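Local coordinates for protein hyaluronoglucosaminidase (Apis mellifera, PDB 1FCQ) that hydrolyses hyaluronan as a family 56 glycosidase with a TIM-barrel fold, and is a major allergen of bee venom, at residues N12-V17 with G37-W42; P18-H23 with D44-E49. All blocks are in the same frame, centred on the assembly; numbering follows the deposited sequence.

Interaction 1: residues N12-V17 with G37-W42; sequences NVYWNV and GILQNW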
loop_
_atom_site.group_PDB
_atom_site.type_symbol
_atom_site.label_atom_id
_atom_site.label_comp_id
_atom_site.label_asym_id
_atom_site.label_seq_id
_atom_site.Cartn_x
_atom_site.Cartn_y
_atom_site.Cartn_z
ATOM N N ASN A 12 7.873 8.985 13.170
ATOM C CA ASN A 12 6.636 9.681 12.853
ATOM C C ASN A 12 5.456 8.741 12.627
ATOM O O ASN A 12 5.507 7.861 11.770
ATOM C CB ASN A 12 6.840 10.527 11.587
ATOM C CG ASN A 12 7.893 11.607 11.763
ATOM O OD1 ASN A 12 8.788 11.766 10.929
ATOM N ND2 ASN A 12 7.776 12.337 12.861
ATOM N N VAL A 13 4.402 8.928 13.420
ATOM C CA VAL A 13 3.190 8.113 13.255
ATOM C C VAL A 13 2.144 8.987 12.568
ATOM O O VAL A 13 1.864 10.097 12.999
ATOM C CB VAL A 13 2.639 7.549 14.569
ATOM C CG1 VAL A 13 1.433 6.651 14.327
ATOM C CG2 VAL A 13 3.736 6.762 15.282
ATOM N N TYR A 14 1.605 8.487 11.455
ATOM C CA TYR A 14 0.637 9.267 10.681
ATOM C C TYR A 14 -0.802 8.796 10.758
ATOM O O TYR A 14 -1.081 7.600 10.702
ATOM C CB TYR A 14 1.034 9.207 9.188
ATOM C CG TYR A 14 2.328 9.925 8.895
ATOM C CD1 TYR A 14 3.547 9.272 8.967
ATOM C CD2 TYR A 14 2.297 11.281 8.554
ATOM C CE1 TYR A 14 4.720 9.973 8.694
ATOM C CE2 TYR A 14 3.462 11.968 8.281
ATOM C CZ TYR A 14 4.659 11.295 8.347
ATOM O OH TYR A 14 5.837 11.976 8.088
ATOM N N TRP A 15 -1.716 9.781 10.852
ATOM C CA TRP A 15 -3.137 9.420 10.880
ATOM C C TRP A 15 -3.667 9.320 9.451
ATOM O O TRP A 15 -3.728 10.339 8.764
ATOM C CB TRP A 15 -3.913 10.509 11.619
ATOM C CG TRP A 15 -5.331 10.180 11.994
ATOM C CD1 TRP A 15 -6.464 10.783 11.534
ATOM C CD2 TRP A 15 -5.768 9.191 12.940
ATOM N NE1 TRP A 15 -7.580 10.236 12.119
ATOM C CE2 TRP A 15 -7.168 9.256 12.995
ATOM C CE3 TRP A 15 -5.101 8.273 13.747
ATOM C CZ2 TRP A 15 -7.923 8.429 13.829
ATOM C CZ3 TRP A 15 -5.843 7.449 14.582
ATOM C CH2 TRP A 15 -7.235 7.542 14.605
ATOM N N ASN A 16 -4.066 8.121 9.033
ATOM C CA ASN A 16 -4.629 7.954 7.685
ATOM C C ASN A 16 -5.983 7.240 7.767
ATOM O O ASN A 16 -6.396 6.421 6.961
ATOM C CB ASN A 16 -3.654 7.234 6.758
ATOM C CG ASN A 16 -4.007 7.275 5.286
ATOM O OD1 ASN A 16 -3.761 6.296 4.552
ATOM N ND2 ASN A 16 -4.565 8.387 4.781
ATOM N N VAL A 17 -6.684 7.557 8.863
ATOM C CA VAL A 17 -8.037 7.009 9.100
ATOM C C VAL A 17 -8.983 8.100 8.631
ATOM O O VAL A 17 -8.754 9.270 8.976
ATOM C CB VAL A 17 -8.226 6.717 10.595
ATOM C CG1 VAL A 17 -9.651 6.234 10.866
ATOM C CG2 VAL A 17 -7.265 5.667 11.123
ATOM N N GLY A 37 0.025 12.182 20.132
ATOM C CA GLY A 37 1.253 12.549 19.442
ATOM C C GLY A 37 1.337 12.047 18.010
ATOM O O GLY A 37 2.435 11.947 17.456
ATOM N N ILE A 38 0.178 11.747 17.435
ATOM C CA ILE A 38 0.152 11.262 16.046
ATOM C C ILE A 38 0.075 12.465 15.119
ATOM O O ILE A 38 -0.596 13.462 15.419
ATOM C CB ILE A 38 -1.075 10.355 15.853
ATOM C CG1 ILE A 38 -0.935 9.111 16.738
ATOM C CG2 ILE A 38 -1.245 9.971 14.387
ATOM C CD1 ILE A 38 -2.266 8.400 16.989
ATOM N N LEU A 39 0.827 12.392 14.011
ATOM C CA LEU A 39 0.789 13.474 13.027
ATOM C C LEU A 39 -0.559 13.442 12.319
ATOM O O LEU A 39 -1.022 12.389 11.838
ATOM C CB LEU A 39 1.925 13.328 12.011
ATOM C CG LEU A 39 3.334 13.378 12.625
ATOM C CD1 LEU A 39 4.371 13.236 11.513
ATOM C CD2 LEU A 39 3.567 14.654 13.410
ATOM N N GLN A 40 -1.214 14.592 12.276
ATOM C CA GLN A 40 -2.565 14.736 11.780
ATOM C C GLN A 40 -2.679 15.931 10.838
ATOM O O GLN A 40 -2.214 17.040 11.131
ATOM C CB GLN A 40 -3.506 14.938 12.980
ATOM C CG GLN A 40 -4.990 14.982 12.691
ATOM C CD GLN A 40 -5.804 14.949 13.977
ATOM O OE1 GLN A 40 -5.348 15.404 15.039
ATOM N NE2 GLN A 40 -7.001 14.389 13.875
ATOM N N ASN A 41 -3.286 15.644 9.686
ATOM C CA ASN A 41 -3.544 16.699 8.711
ATOM C C ASN A 41 -4.354 17.832 9.341
ATOM O O ASN A 41 -5.176 17.575 10.218
ATOM C CB ASN A 41 -4.321 16.192 7.507
ATOM C CG ASN A 41 -3.491 15.328 6.574
ATOM O OD1 ASN A 41 -2.311 15.582 6.363
ATOM N ND2 ASN A 41 -4.143 14.342 6.003
ATOM N N TRP A 42 -4.051 19.046 8.901
ATOM C CA TRP A 42 -4.771 20.221 9.418
ATOM C C TRP A 42 -6.271 20.014 9.269
ATOM O O TRP A 42 -6.810 19.514 8.276
ATOM C CB TRP A 42 -4.270 21.447 8.660
ATOM C CG TRP A 42 -4.916 22.745 9.061
ATOM C CD1 TRP A 42 -4.671 23.459 10.189
ATOM C CD2 TRP A 42 -5.923 23.454 8.339
ATOM N NE1 TRP A 42 -5.478 24.581 10.222
ATOM C CE2 TRP A 42 -6.238 24.606 9.086
ATOM C CE3 TRP A 42 -6.581 23.234 7.120
ATOM C CZ2 TRP A 42 -7.201 25.526 8.659
ATOM C CZ3 TRP A 42 -7.535 24.142 6.702
ATOM C CH2 TRP A 42 -7.817 25.284 7.469
HETATM O O HOH W 1 4.349 10.839 15.688
HETATM O O HOH W 2 -4.216 13.033 9.195
#
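L39 sets its methyl CD1 over one face of the Y14 ring. This is a CH-pi contact, with CD1 4.0 Å from the centroid of the Y14 ring and 29° off the ring normal. Both side chains have CG anti to the carbonyl carbon (chi1 -67° in Y14, -61° in L39). This shared torsion lays them side by side, pointing the same way. CD1 of L39 also meets CB of N12 at 3.7 Å. I38 sends its two branches different ways. Its CG2, anti to the backbone N, lies 3.9 Å from CB of W15, while CG1 meets CG1 of V13 at 4.2 Å. A single parallel-type bridge joins the backbones: L39 N donates to V13 O (2.7 Å), and W15 N donates to L39 O (2.9 Å). One water links V13 N to G37 O, and another links W15 O to N41 N, extending the pairing at both ends. The W15 indole packs against CB of V17, and its NE1 hydrogen-bonds OG1 of T19. The other edge of strand 12-16 pairs in parallel with strand 297-301 of the barrel. Helix 310-328 covers V13, W15 and I38, and V32 of helix 31-34 touches W15, I38 and Q40.

Interaction 2: residues P18-H23 with D44-E49; sequences PTFMCH and DKFRGE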
loop_
_atom_site.group_PDB
_atom_site.type_symbol
_atom_site.label_atom_id
_atom_site.label_comp_id
_atom_site.label_asym_id
_atom_site.label_seq_id
_atom_site.Cartn_x
_atom_site.Cartn_y
_atom_site.Cartn_z
ATOM N N PRO A 18 -10.061 7.803 7.927
ATOM C CA PRO A 18 -10.937 8.808 7.361
ATOM C C PRO A 18 -11.972 9.353 8.328
ATOM O O PRO A 18 -13.159 9.387 8.013
ATOM C CB PRO A 18 -11.582 8.101 6.177
ATOM C CG PRO A 18 -11.637 6.682 6.609
ATOM C CD PRO A 18 -10.384 6.445 7.422
ATOM N N THR A 19 -11.471 9.877 9.434
ATOM C CA THR A 19 -12.325 10.464 10.459
ATOM C C THR A 19 -12.969 11.743 9.983
ATOM O O THR A 19 -13.928 12.206 10.610
ATOM C CB THR A 19 -11.555 10.652 11.777
ATOM O OG1 THR A 19 -10.260 11.204 11.522
ATOM C CG2 THR A 19 -11.386 9.291 12.458
ATOM N N PHE A 20 -12.620 12.304 8.812
ATOM C CA PHE A 20 -13.343 13.453 8.287
ATOM C C PHE A 20 -14.832 13.142 8.158
ATOM O O PHE A 20 -15.663 14.042 8.304
ATOM C CB PHE A 20 -12.765 13.892 6.930
ATOM C CG PHE A 20 -13.108 12.956 5.806
ATOM C CD1 PHE A 20 -14.235 13.166 5.029
ATOM C CD2 PHE A 20 -12.305 11.862 5.521
ATOM C CE1 PHE A 20 -14.563 12.297 4.007
ATOM C CE2 PHE A 20 -12.623 10.998 4.491
ATOM C CZ PHE A 20 -13.754 11.218 3.727
ATOM N N MET A 21 -15.201 11.886 7.935
ATOM C CA MET A 21 -16.572 11.428 7.800
ATOM C C MET A 21 -17.350 11.590 9.104
ATOM O O MET A 21 -18.587 11.528 9.071
ATOM C CB MET A 21 -16.612 9.940 7.400
ATOM C CG MET A 21 -15.669 9.632 6.236
ATOM S SD MET A 21 -15.505 7.855 5.945
ATOM C CE MET A 21 -17.216 7.534 5.482
ATOM N N CYS A 22 -16.680 11.775 10.221
ATOM C CA CYS A 22 -17.334 11.939 11.516
ATOM C C CYS A 22 -17.518 13.393 11.910
ATOM O O CYS A 22 -18.165 13.713 12.924
ATOM C CB CYS A 22 -16.465 11.270 12.591
ATOM S SG CYS A 22 -16.147 9.519 12.266
ATOM N N HIS A 23 -16.904 14.322 11.165
ATOM C CA HIS A 23 -16.978 15.726 11.502
ATOM C C HIS A 23 -18.411 16.246 11.446
ATOM O O HIS A 23 -18.731 17.078 12.299
ATOM C CB HIS A 23 -16.056 16.618 10.671
ATOM C CG HIS A 23 -14.608 16.230 10.692
ATOM N ND1 HIS A 23 -13.705 16.817 9.820
ATOM C CD2 HIS A 23 -13.918 15.311 11.403
ATOM C CE1 HIS A 23 -12.504 16.300 10.042
ATOM N NE2 HIS A 23 -12.611 15.377 10.986
ATOM N N ASP A 44 -8.062 17.822 10.565
ATOM C CA ASP A 44 -8.368 16.406 10.421
ATOM C C ASP A 44 -8.895 16.102 9.025
ATOM O O ASP A 44 -9.672 15.164 8.806
ATOM C CB ASP A 44 -9.324 15.885 11.494
ATOM C CG ASP A 44 -9.458 14.372 11.520
ATOM O OD1 ASP A 44 -8.433 13.657 11.383
ATOM O OD2 ASP A 44 -10.602 13.888 11.636
ATOM N N LYS A 45 -8.354 16.800 8.019
ATOM C CA LYS A 45 -8.739 16.532 6.634
ATOM C C LYS A 45 -8.151 15.186 6.224
ATOM O O LYS A 45 -7.096 14.794 6.740
ATOM C CB LYS A 45 -8.301 17.674 5.714
ATOM C CG LYS A 45 -9.249 18.876 5.814
ATOM C CD LYS A 45 -8.874 19.921 4.770
ATOM C CE LYS A 45 -9.842 21.092 4.757
ATOM N NZ LYS A 45 -9.417 22.122 3.762
ATOM N N PHE A 46 -8.801 14.500 5.289
ATOM C CA PHE A 46 -8.269 13.188 4.886
ATOM C C PHE A 46 -6.951 13.368 4.120
ATOM O O PHE A 46 -6.022 12.587 4.304
ATOM C CB PHE A 46 -9.269 12.395 4.045
ATOM C CG PHE A 46 -8.900 10.947 3.834
ATOM C CD1 PHE A 46 -8.514 10.144 4.903
ATOM C CD2 PHE A 46 -8.946 10.401 2.564
ATOM C CE1 PHE A 46 -8.175 8.816 4.707
ATOM C CE2 PHE A 46 -8.609 9.074 2.367
ATOM C CZ PHE A 46 -8.227 8.277 3.428
ATOM N N ARG A 47 -6.942 14.357 3.231
ATOM C CA ARG A 47 -5.734 14.611 2.448
ATOM C C ARG A 47 -5.217 15.994 2.832
ATOM O O ARG A 47 -5.987 16.949 2.679
ATOM C CB ARG A 47 -6.009 14.552 0.946
ATOM C CG ARG A 47 -6.452 13.163 0.514
ATOM C CD ARG A 47 -6.757 13.045 -0.976
ATOM N NE ARG A 47 -7.116 11.646 -1.194
ATOM C CZ ARG A 47 -8.330 11.137 -1.024
ATOM N NH1 ARG A 47 -8.459 9.834 -1.218
ATOM N NH2 ARG A 47 -9.349 11.940 -0.702
ATOM N N GLY A 48 -3.973 16.062 3.285
ATOM C CA GLY A 48 -3.457 17.363 3.702
ATOM C C GLY A 48 -1.943 17.384 3.685
ATOM O O GLY A 48 -1.338 16.536 3.029
ATOM N N GLU A 49 -1.344 18.293 4.449
ATOM C CA GLU A 49 0.100 18.442 4.435
ATOM C C GLU A 49 0.904 17.298 5.031
ATOM O O GLU A 49 2.087 17.200 4.688
ATOM C CB GLU A 49 0.526 19.776 5.062
ATOM C CG GLU A 49 0.456 19.853 6.555
ATOM C CD GLU A 49 -0.893 19.766 7.240
ATOM O OE1 GLU A 49 -1.967 19.850 6.622
ATOM O OE2 GLU A 49 -0.835 19.636 8.482
HETATM O O HOH W 3 -9.804 12.335 7.867
#
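The H23 ring has CA of F20 over the centre of one face, 3.3 Å above the plane, and meets D44 OD2 at its edge. The F20 ring has CG of M21 on one face, toward the rim, and at its edge, in plane, a water that bridges F20 N and D44 O. NH2 of R47 lies at the edge of the F46 ring, in its plane, while CD2 of F46 lies over one face of the guanidinium. The F20 and F46 rings form an oblique pair, planes at 41°, with CD2 of F20 3.4 Å from CB of F46. CG of F46 is anti to its backbone N (chi1 -168°), which brings its CE1 within 3.8 Å of CB of P18. NE2 of H23 donates to OD2 of D44 over 2.6 Å, nearly straight at 170°. It arrives from the anti side, somewhat out of the carboxylate plane. OG1 of T19 donates to the syn lone pair of D44 OD2, 2.7 Å away. OD1 accepts a hydrogen bond from NE2 of Q40. The arrangement is a His-carboxylate hydrogen bond whose acceptor oxygen also takes a threonine hydroxyl. It ties the turn after strand 12-16 to the loop leading into strand 51-55.

Interactions 1 and 2 lie about 10 Å apart, centre to centre, on the same side of the chain's centre. Their segments alternate along the chain: 12-17, 18-23, 37-42, then 44-49. Both therefore pair the run of chain through and after strand 12-16 with the connection from helix 31-34 to strand 51-55. Side-chain bonds bridge the two contacts, and W42 N probably bonds OE1 of E49 as well. Strands 12-16 and 51-55 are successive strands of the seven-stranded barrel. The chain between them, through helix 31-34, supplies the second segment of both contacts. The disulfide C22-C313 further ties this region to helix 310-328.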